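Local coordinates for protein (polyandrocarpa lectin) (Polyandrocarpa misakiensis, PDB 1BYF), which binds galactose as a calcium-dependent C-type lectin and takes part in the tunicate's defence against microorganisms, at residues Leu95-Trp100 with Asn104-Val109; Met12-Ala17 with Asp58-Gly63. All coordinates share one frame; numbering follows the deposited sequence.

How the contacts relate
Both contacts belong to one C-type lectin domain, and their centres lie about 11 Å apart. Contact 2 comes first along the chain: it joins the start of helix 14-22 to the loop that follows strand 57-58. Contact 1 comes later and is the hairpin of strands 96-100 and 105-109, which carries two ligands of the sugar-binding calcium. The two contacts touch directly. N59 OD1 lies 2.6 Å from L95 N, a probable hydrogen bond, and Y14 packs on C96. Thus contact 2 sits against the beginning of strand 96-100, while the partner strand supplies two of the calcium's residues, D107 and D108. The nearest atom of the D58 side chain is about 13 Å from the calcium.

Contact 1: residues Leu95-Trp100 with Asn104-Val109; sequences LCVQIW and NLLDDV. With CA (calcium ion), chain C; ACT (acetate ion), chain F.
Q98 and D107 meet side by side on one face of an antiparallel hairpin. Q98 NE2 donates to D107 OD2 at 2.9 Å, with the carboxylate oxygen close to the amide plane. OD2 uses its anti lone pair, while D107 OD1 binds the calcium ion at 2.2 Å. A second, longer bond runs from Q98 NE2 to the acetate O at 3.2 Å. D107 OD2 also lies over one face of the W100 ring, toward its rim, with the ring and carboxylate planes 33° apart. The methyl of the acetate, probably from the crystallisation liquor, lies over the same face, also near the rim. D107 CG is anti to the backbone N (chi1 168°), which swings OD2 over this ring.

The backbone fixes this pairing: Q98 N donates to D107 O, and D107 N to Q98 O. On the other face, V97 CG1 packs on L106 CB and I99 CG1 on L106 CD2. D108 adds O and OD1 to the calcium, and its OD1 also accepts from S88 N. E86 and N89 complete the protein ligands of this sugar-binding site. Q98 holds the non-coordinating oxygen of D107, which probably limits rotation of the carboxylate at the metal.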
loop_
_atom_site.group_PDB
_atom_site.type_symbol
_atom_site.label_atom_id
_atom_site.label_comp_id
_atom_site.label_asym_id
_atom_site.label_seq_id
_atom_site.Cartn_x
_atom_site.Cartn_y
_atom_site.Cartn_z
ATOM N N LEU A 95 4.392 -24.523 8.409
ATOM C CA LEU A 95 3.667 -23.824 7.358
ATOM C C LEU A 95 3.499 -22.331 7.608
ATOM O O LEU A 95 3.152 -21.890 8.706
ATOM C CB LEU A 95 2.300 -24.487 7.156
ATOM C CG LEU A 95 2.389 -25.972 6.763
ATOM C CD1 LEU A 95 1.065 -26.662 7.036
ATOM C CD2 LEU A 95 2.804 -26.112 5.303
ATOM N N CYS A 96 3.748 -21.588 6.539
ATOM C CA CYS A 96 3.642 -20.132 6.536
ATOM C C CYS A 96 2.516 -19.722 5.604
ATOM O O CYS A 96 2.130 -20.517 4.744
ATOM C CB CYS A 96 4.984 -19.527 6.098
ATOM S SG CYS A 96 6.212 -19.773 7.399
ATOM N N VAL A 97 1.961 -18.531 5.801
ATOM C CA VAL A 97 0.817 -18.118 4.995
ATOM C C VAL A 97 1.157 -16.966 4.060
ATOM O O VAL A 97 1.856 -16.013 4.395
ATOM C CB VAL A 97 -0.388 -17.746 5.881
ATOM C CG1 VAL A 97 -1.624 -17.414 5.047
ATOM C CG2 VAL A 97 -0.713 -18.886 6.843
ATOM N N GLN A 98 0.641 -17.091 2.842
ATOM C CA GLN A 98 0.823 -16.081 1.823
ATOM C C GLN A 98 -0.528 -15.719 1.202
ATOM O O GLN A 98 -1.525 -16.418 1.358
ATOM C CB GLN A 98 1.682 -16.597 0.652
ATOM C CG GLN A 98 1.021 -17.815 -0.006
ATOM C CD GLN A 98 1.482 -18.065 -1.423
ATOM O OE1 GLN A 98 2.224 -17.272 -2.007
ATOM N NE2 GLN A 98 1.038 -19.167 -2.015
ATOM N N ILE A 99 -0.473 -14.631 0.447
ATOM C CA ILE A 99 -1.587 -14.242 -0.406
ATOM C C ILE A 99 -1.152 -14.869 -1.745
ATOM O O ILE A 99 -0.166 -14.420 -2.310
ATOM C CB ILE A 99 -1.791 -12.733 -0.554
ATOM C CG1 ILE A 99 -2.369 -12.126 0.722
ATOM C CG2 ILE A 99 -2.723 -12.462 -1.734
ATOM C CD1 ILE A 99 -2.282 -10.620 0.806
ATOM N N TRP A 100 -1.829 -15.933 -2.128
ATOM C CA TRP A 100 -1.500 -16.684 -3.337
ATOM C C TRP A 100 -2.084 -16.057 -4.593
ATOM O O TRP A 100 -3.301 -15.867 -4.673
ATOM C CB TRP A 100 -2.036 -18.102 -3.135
ATOM C CG TRP A 100 -1.727 -19.101 -4.200
ATOM C CD1 TRP A 100 -0.761 -19.043 -5.162
ATOM C CD2 TRP A 100 -2.382 -20.370 -4.368
ATOM N NE1 TRP A 100 -0.788 -20.180 -5.934
ATOM C CE2 TRP A 100 -1.776 -21.009 -5.465
ATOM C CE3 TRP A 100 -3.433 -21.013 -3.708
ATOM C CZ2 TRP A 100 -2.179 -22.264 -5.918
ATOM C CZ3 TRP A 100 -3.829 -22.260 -4.163
ATOM C CH2 TRP A 100 -3.203 -22.879 -5.255
ATOM N N ASN A 104 -5.750 -14.857 -5.147
ATOM C CA ASN A 104 -5.612 -13.586 -4.442
ATOM C C ASN A 104 -6.285 -13.760 -3.077
ATOM O O ASN A 104 -6.989 -12.906 -2.555
ATOM C CB ASN A 104 -6.134 -12.375 -5.191
ATOM C CG ASN A 104 -5.673 -11.046 -4.620
ATOM O OD1 ASN A 104 -6.427 -10.060 -4.533
ATOM N ND2 ASN A 104 -4.422 -10.985 -4.194
ATOM N N LEU A 105 -6.024 -14.931 -2.499
ATOM C CA LEU A 105 -6.548 -15.328 -1.203
ATOM C C LEU A 105 -5.458 -16.102 -0.459
ATOM O O LEU A 105 -4.437 -16.446 -1.068
ATOM C CB LEU A 105 -7.834 -16.135 -1.314
ATOM C CG LEU A 105 -9.135 -15.399 -1.632
ATOM C CD1 LEU A 105 -10.299 -16.381 -1.741
ATOM C CD2 LEU A 105 -9.461 -14.345 -0.583
ATOM N N LEU A 106 -5.641 -16.339 0.826
ATOM C CA LEU A 106 -4.620 -16.983 1.637
ATOM C C LEU A 106 -4.358 -18.439 1.278
ATOM O O LEU A 106 -5.205 -19.164 0.770
ATOM C CB LEU A 106 -4.964 -16.844 3.122
ATOM C CG LEU A 106 -5.155 -15.430 3.668
ATOM C CD1 LEU A 106 -5.285 -15.505 5.188
ATOM C CD2 LEU A 106 -4.002 -14.504 3.290
ATOM N N ASP A 107 -3.125 -18.847 1.559
ATOM C CA ASP A 107 -2.692 -20.212 1.253
ATOM C C ASP A 107 -1.519 -20.592 2.142
ATOM O O ASP A 107 -0.704 -19.732 2.474
ATOM C CB ASP A 107 -2.324 -20.291 -0.231
ATOM C CG ASP A 107 -1.600 -21.579 -0.583
ATOM O OD1 ASP A 107 -2.135 -22.649 -0.207
ATOM O OD2 ASP A 107 -0.521 -21.507 -1.202
ATOM N N ASP A 108 -1.455 -21.869 2.516
ATOM C CA ASP A 108 -0.352 -22.368 3.325
ATOM C C ASP A 108 0.750 -22.906 2.409
ATOM O O ASP A 108 0.491 -23.607 1.438
ATOM C CB ASP A 108 -0.786 -23.453 4.301
ATOM C CG ASP A 108 -1.435 -24.664 3.660
ATOM O OD1 ASP A 108 -2.073 -24.573 2.594
ATOM O OD2 ASP A 108 -1.319 -25.749 4.265
ATOM N N VAL A 109 1.984 -22.547 2.722
ATOM C CA VAL A 109 3.147 -22.963 1.960
ATOM C C VAL A 109 4.306 -23.257 2.910
ATOM O O VAL A 109 4.215 -22.922 4.092
ATOM C CB VAL A 109 3.618 -21.850 0.998
ATOM C CG1 VAL A 109 2.635 -21.656 -0.142
ATOM C CG2 VAL A 109 3.809 -20.539 1.750
HETATM CA CA CA C . -1.456 -24.713 0.334
HETATM C C ACT F . 2.309 -21.073 -5.129
HETATM O O ACT F . 2.606 -19.962 -4.636
HETATM O OXT ACT F . 2.693 -21.380 -6.287
HETATM C CH3 ACT F . 1.913 -22.215 -4.183
#

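Contact 2: residues Met12-Ala17 with Asp58-Gly63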
loop_
_atom_site.group_PDB
_atom_site.type_symbol
_atom_site.label_atom_id
_atom_site.label_comp_id
_atom_site.label_asym_id
_atom_site.label_seq_id
_atom_site.Cartn_x
_atom_site.Cartn_y
_atom_site.Cartn_z
ATOM N N MET A 12 11.501 -12.208 -0.566
ATOM C CA MET A 12 12.235 -12.844 0.501
ATOM C C MET A 12 11.467 -14.078 1.013
ATOM O O MET A 12 10.284 -14.206 0.721
ATOM C CB MET A 12 12.268 -11.958 1.741
ATOM C CG MET A 12 13.301 -10.893 1.939
ATOM S SD MET A 12 12.479 -9.496 2.795
ATOM C CE MET A 12 12.075 -8.524 1.344
ATOM N N ASN A 13 12.173 -14.823 1.862
ATOM C CA ASN A 13 11.510 -15.947 2.527
ATOM C C ASN A 13 10.721 -15.347 3.696
ATOM O O ASN A 13 10.822 -14.148 3.983
ATOM C CB ASN A 13 12.466 -17.040 2.968
ATOM C CG ASN A 13 13.563 -16.603 3.906
ATOM O OD1 ASN A 13 13.384 -15.680 4.708
ATOM N ND2 ASN A 13 14.720 -17.259 3.823
ATOM N N TYR A 14 9.935 -16.163 4.366
ATOM C CA TYR A 14 9.091 -15.724 5.465
ATOM C C TYR A 14 9.848 -15.129 6.640
ATOM O O TYR A 14 9.448 -14.065 7.136
ATOM C CB TYR A 14 8.229 -16.908 5.910
ATOM C CG TYR A 14 7.261 -16.586 7.022
ATOM C CD1 TYR A 14 6.063 -15.953 6.736
ATOM C CD2 TYR A 14 7.545 -16.900 8.347
ATOM C CE1 TYR A 14 5.157 -15.648 7.732
ATOM C CE2 TYR A 14 6.641 -16.602 9.354
ATOM C CZ TYR A 14 5.453 -15.980 9.039
ATOM O OH TYR A 14 4.540 -15.664 10.018
ATOM N N ALA A 15 10.920 -15.781 7.088
ATOM C CA ALA A 15 11.675 -15.235 8.217
ATOM C C ALA A 15 12.188 -13.838 7.860
ATOM O O ALA A 15 12.027 -12.896 8.632
ATOM C CB ALA A 15 12.836 -16.130 8.618
ATOM N N ASP A 16 12.793 -13.718 6.684
ATOM C CA ASP A 16 13.353 -12.450 6.236
ATOM C C ASP A 16 12.283 -11.373 6.084
ATOM O O ASP A 16 12.568 -10.203 6.334
ATOM C CB ASP A 16 14.146 -12.634 4.944
ATOM C CG ASP A 16 15.443 -13.397 5.171
ATOM O OD1 ASP A 16 15.880 -13.522 6.335
ATOM O OD2 ASP A 16 16.041 -13.892 4.195
ATOM N N ALA A 17 11.072 -11.763 5.701
ATOM C CA ALA A 17 9.987 -10.791 5.573
ATOM C C ALA A 17 9.677 -10.210 6.957
ATOM O O ALA A 17 9.447 -9.008 7.095
ATOM C CB ALA A 17 8.748 -11.408 4.965
ATOM N N ASP A 58 1.355 -18.168 10.587
ATOM C CA ASP A 58 2.099 -19.421 10.432
ATOM C C ASP A 58 1.663 -20.438 11.481
ATOM O O ASP A 58 0.863 -20.101 12.359
ATOM C CB ASP A 58 3.595 -19.126 10.536
ATOM C CG ASP A 58 3.989 -18.562 11.888
ATOM O OD1 ASP A 58 3.913 -19.310 12.889
ATOM O OD2 ASP A 58 4.373 -17.378 11.984
ATOM N N ASN A 59 2.152 -21.673 11.380
ATOM C CA ASN A 59 1.788 -22.714 12.342
ATOM C C ASN A 59 2.956 -23.070 13.258
ATOM O O ASN A 59 2.955 -24.148 13.869
ATOM C CB ASN A 59 1.348 -23.968 11.573
ATOM C CG ASN A 59 2.492 -24.762 10.976
ATOM O OD1 ASN A 59 3.646 -24.329 10.909
ATOM N ND2 ASN A 59 2.185 -25.982 10.528
ATOM N N LEU A 60 3.976 -22.230 13.321
ATOM C CA LEU A 60 5.193 -22.520 14.057
ATOM C C LEU A 60 5.076 -22.712 15.555
ATOM O O LEU A 60 5.905 -23.445 16.124
ATOM C CB LEU A 60 6.260 -21.451 13.738
ATOM C CG LEU A 60 6.522 -21.256 12.233
ATOM C CD1 LEU A 60 7.505 -20.115 11.991
ATOM C CD2 LEU A 60 7.061 -22.541 11.608
ATOM N N GLN A 61 4.120 -22.074 16.217
ATOM C CA GLN A 61 3.996 -22.249 17.661
ATOM C C GLN A 61 3.241 -23.530 18.005
ATOM O O GLN A 61 3.743 -24.375 18.747
ATOM C CB GLN A 61 3.284 -21.065 18.319
ATOM C CG GLN A 61 3.249 -21.185 19.840
ATOM C CD GLN A 61 2.505 -20.037 20.490
ATOM O OE1 GLN A 61 3.014 -18.918 20.549
ATOM N NE2 GLN A 61 1.300 -20.324 20.971
ATOM N N ASP A 62 2.038 -23.669 17.459
ATOM C CA ASP A 62 1.193 -24.812 17.770
ATOM C C ASP A 62 1.139 -25.932 16.751
ATOM O O ASP A 62 0.495 -26.950 17.051
ATOM C CB ASP A 62 -0.221 -24.285 18.075
ATOM C CG ASP A 62 -0.243 -23.261 19.196
ATOM O OD1 ASP A 62 0.737 -23.180 19.970
ATOM O OD2 ASP A 62 -1.243 -22.519 19.316
ATOM N N GLY A 63 1.757 -25.853 15.584
ATOM C CA GLY A 63 1.782 -26.878 14.569
ATOM C C GLY A 63 0.494 -27.205 13.842
ATOM O O GLY A 63 -0.576 -26.651 14.096
#
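Y14 reaches D58 because its CG is anti to the backbone N (chi1 -178°), which extends the ring from the first turn of helix 14-22 toward the loop. D58 CG sits between its own N and carbonyl carbon (chi1 62°), and this turns OD2 to the phenol. Y14 OH donates to D58 OD2 at 2.6 Å, a short bond. OD2 is met on its anti lone pair and lies at the ring's edge, near the ring plane. The carboxylate stands almost perpendicular to the ring, with the two planes 83° apart. D58 CB comes to 3.9 Å from Y14 CZ, so the aspartate touches the phenol end with its methylene as well.

The other carboxylate oxygen serves its own loop. D58 OD1 accepts from L60 N at 3.0 Å, an Asx turn, with the donor on the anti side, somewhat out of the carboxylate plane. One aspartate thus turns the chain just after strand 57-58 and takes the tyrosine's hydrogen bond on its other oxygen, OD2. L60 follows in that turn, and its CD1 makes a loose apolar contact, 4.5 Å from Y14 CE2.

In this C-type lectin domain the contact ties the first helix to the loop between strands 57-58 and 68-69. The helix start is capped: N13 holds the N-cap position, and its OD1 accepts from D16 N at 2.8 Å. The Y14 ring meets W54 edge-to-face and also packs on C96, whose disulfide partner is C111. D58 touches C96 too.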